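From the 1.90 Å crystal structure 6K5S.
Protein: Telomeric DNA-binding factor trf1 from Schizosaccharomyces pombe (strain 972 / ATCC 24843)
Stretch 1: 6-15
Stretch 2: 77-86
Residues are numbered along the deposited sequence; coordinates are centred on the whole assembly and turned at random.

Stretch 1 (6-15) RTSLIPTLGN
Stretch 2, residues 77-86: SQRSTTRRAN

Helices that pack at a shallow angle often approach closely where one of them carries a glycine, and this contact from a telomeric DNA-binding factor is a compact example. Residues 10-15 and 77-86 are helical and run in broadly the same direction, their axes crossing at 34° with a closest approach of 8.9 Å. In register, the CA atoms of Ile10 and Gln78 lie 6.5 Å apart, and those of Gly14 and Thr81 only 5.3 Å.

Ile10, Thr81 and Gln78 cover the most surface. Ile10 (chi1 m, chi2 m) points toward the second helix, placing its CG2 3.6 Å from Thr81 OG1 and its CG1 3.9 Å from Gln78 CG. Thr81 adopts the m rotamer, in which OG1 donates to Ser77 O (2.9 Å) within its own helix, while its CG2 sits 3.5 Å from Gly14 N. Gly14 N itself donates a hydrogen bond to Ile10 O at 2.8 Å, so the methyl rests on intact helical backbone.

Gln78 (m, t, chi3 -7°) leaves its backbone sideways, but its end comes nearer. No direct hydrogen bond crosses the interface; instead, one water donates to Thr7 O (2.8 Å) and accepts from Gln78 NE2 (3.0 Å). Farther along, Leu13 (t, p) extends the apolar packing, with CD1 3.9 Å from Ala85 CB.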

# COMPACT_ATOMS: atom_id res chain seq x y z
N ARG A 6 1.80 11.98 1.86
CA ARG A 6 2.39 11.44 3.08
C ARG A 6 1.36 11.42 4.20
O ARG A 6 1.28 10.44 4.97
CB ARG A 6 3.64 12.25 3.45
CG ARG A 6 4.81 12.08 2.51
CD ARG A 6 5.91 13.10 2.85
NE ARG A 6 7.10 12.89 2.04
CZ ARG A 6 8.00 13.83 1.77
NH1 ARG A 6 7.85 15.06 2.24
NH2 ARG A 6 9.05 13.53 1.01
N THR A 7 0.51 12.45 4.30
CA THR A 7 -0.57 12.43 5.28
C THR A 7 -1.54 11.27 5.01
O THR A 7 -1.90 10.52 5.93
CB THR A 7 -1.34 13.76 5.26
OG1 THR A 7 -0.44 14.84 5.52
CG2 THR A 7 -2.39 13.76 6.32
N SER A 8 -2.00 11.14 3.77
CA SER A 8 -3.10 10.21 3.51
C SER A 8 -2.66 8.75 3.54
O SER A 8 -3.49 7.89 3.83
CB SER A 8 -3.79 10.53 2.19
OG SER A 8 -2.90 10.56 1.10
N LEU A 9 -1.37 8.47 3.31
CA LEU A 9 -0.89 7.10 3.19
C LEU A 9 -0.45 6.48 4.51
O LEU A 9 0.05 5.35 4.51
CB LEU A 9 0.27 7.02 2.20
CG LEU A 9 -0.25 7.14 0.76
CD1 LEU A 9 0.85 7.42 -0.20
CD2 LEU A 9 -0.99 5.86 0.36
N ILE A 10 -0.61 7.20 5.63
CA ILE A 10 -0.13 6.68 6.90
C ILE A 10 -0.73 5.30 7.20
O ILE A 10 0.03 4.41 7.58
CB ILE A 10 -0.36 7.71 8.02
CG1 ILE A 10 0.73 8.81 7.97
CG2 ILE A 10 -0.45 7.02 9.38
CD1 ILE A 10 2.13 8.39 8.41
N PRO A 11 -2.03 5.05 6.99
CA PRO A 11 -2.52 3.67 7.23
C PRO A 11 -1.82 2.59 6.41
O PRO A 11 -1.57 1.49 6.93
CB PRO A 11 -4.01 3.79 6.89
CG PRO A 11 -4.35 5.21 7.25
CD PRO A 11 -3.14 5.99 6.78
N THR A 12 -1.46 2.87 5.17
CA THR A 12 -0.73 1.90 4.35
C THR A 12 0.69 1.70 4.87
O THR A 12 1.15 0.56 5.05
CB THR A 12 -0.69 2.36 2.88
OG1 THR A 12 -2.00 2.29 2.29
CG2 THR A 12 0.28 1.50 2.08
N LEU A 13 1.41 2.81 5.10
CA LEU A 13 2.73 2.74 5.72
C LEU A 13 2.69 1.88 6.97
O LEU A 13 3.51 0.98 7.14
CB LEU A 13 3.24 4.15 6.05
CG LEU A 13 4.68 4.16 6.59
CD1 LEU A 13 5.65 3.61 5.54
CD2 LEU A 13 5.11 5.59 6.97
N GLY A 14 1.70 2.12 7.84
CA GLY A 14 1.60 1.35 9.07
C GLY A 14 1.28 -0.11 8.84
O GLY A 14 1.88 -1.00 9.47
N ASN A 15 0.33 -0.40 7.94
CA ASN A 15 -0.06 -1.79 7.70
C ASN A 15 1.10 -2.60 7.12
O ASN A 15 1.41 -3.71 7.59
CB ASN A 15 -1.27 -1.80 6.77
CG ASN A 15 -1.80 -3.18 6.49
OD1 ASN A 15 -1.98 -4.01 7.39
ND2 ASN A 15 -2.13 -3.42 5.24
N SER A 77 -0.24 9.76 15.86
CA SER A 77 -0.37 8.54 15.07
C SER A 77 0.61 8.53 13.90
O SER A 77 1.17 7.48 13.57
CB SER A 77 -1.81 8.38 14.58
OG SER A 77 -2.08 9.38 13.62
N GLN A 78 0.83 9.69 13.27
CA GLN A 78 1.83 9.79 12.21
C GLN A 78 3.22 9.44 12.71
O GLN A 78 3.96 8.71 12.04
CB GLN A 78 1.84 11.19 11.61
CG GLN A 78 0.61 11.53 10.83
CD GLN A 78 0.49 13.01 10.53
OE1 GLN A 78 1.27 13.84 11.03
NE2 GLN A 78 -0.52 13.36 9.74
N ARG A 79 3.60 9.97 13.87
CA ARG A 79 4.93 9.72 14.39
C ARG A 79 5.08 8.29 14.88
O ARG A 79 6.12 7.66 14.68
CB ARG A 79 5.27 10.73 15.48
CG ARG A 79 5.50 12.11 14.88
CD ARG A 79 5.31 13.21 15.88
NE ARG A 79 5.85 12.80 17.16
CZ ARG A 79 7.12 12.96 17.51
NH1 ARG A 79 7.53 12.55 18.70
NH2 ARG A 79 7.96 13.54 16.65
N SER A 80 4.03 7.73 15.48
CA SER A 80 4.08 6.33 15.89
C SER A 80 4.23 5.42 14.67
O SER A 80 4.95 4.41 14.72
CB SER A 80 2.82 5.98 16.67
OG SER A 80 2.73 4.59 16.91
N THR A 81 3.58 5.78 13.57
CA THR A 81 3.68 4.99 12.34
C THR A 81 5.06 5.11 11.72
O THR A 81 5.60 4.12 11.21
CB THR A 81 2.61 5.42 11.34
OG1 THR A 81 1.33 5.17 11.89
CG2 THR A 81 2.73 4.65 10.06
N THR A 82 5.65 6.31 11.70
CA THR A 82 6.97 6.38 11.10
C THR A 82 7.99 5.65 11.96
O THR A 82 8.95 5.06 11.43
CB THR A 82 7.42 7.82 10.84
OG1 THR A 82 7.40 8.58 12.05
CG2 THR A 82 6.53 8.47 9.80
N ARG A 83 7.78 5.61 13.28
CA ARG A 83 8.70 4.86 14.14
C ARG A 83 8.64 3.37 13.83
O ARG A 83 9.69 2.70 13.73
CB ARG A 83 8.40 5.11 15.61
CG ARG A 83 8.89 6.46 16.09
CD ARG A 83 8.76 6.58 17.60
NE ARG A 83 7.41 6.31 18.07
CZ ARG A 83 6.59 7.24 18.54
NH1 ARG A 83 6.99 8.51 18.57
NH2 ARG A 83 5.38 6.92 18.97
N ARG A 84 7.43 2.83 13.68
CA ARG A 84 7.24 1.45 13.24
C ARG A 84 7.88 1.21 11.89
O ARG A 84 8.52 0.18 11.67
CB ARG A 84 5.74 1.11 13.18
CG ARG A 84 5.02 1.14 14.54
CD ARG A 84 4.33 -0.20 14.87
NE ARG A 84 3.67 -0.16 16.18
CZ ARG A 84 2.36 -0.29 16.36
NH1 ARG A 84 1.56 -0.50 15.32
NH2 ARG A 84 1.85 -0.23 17.59
N ALA A 85 7.69 2.15 10.95
CA ALA A 85 8.25 1.97 9.62
C ALA A 85 9.76 1.85 9.69
O ALA A 85 10.36 0.99 9.05
CB ALA A 85 7.82 3.12 8.70
N ASN A 86 10.40 2.71 10.50
CA ASN A 86 11.85 2.67 10.62
C ASN A 86 12.34 1.34 11.17
O ASN A 86 13.36 0.82 10.72
CB ASN A 86 12.33 3.86 11.47
CG ASN A 86 12.39 5.16 10.65
OD1 ASN A 86 12.39 5.12 9.42
ND2 ASN A 86 12.44 6.31 11.33
O HOH W 1 -2.22 11.20 8.58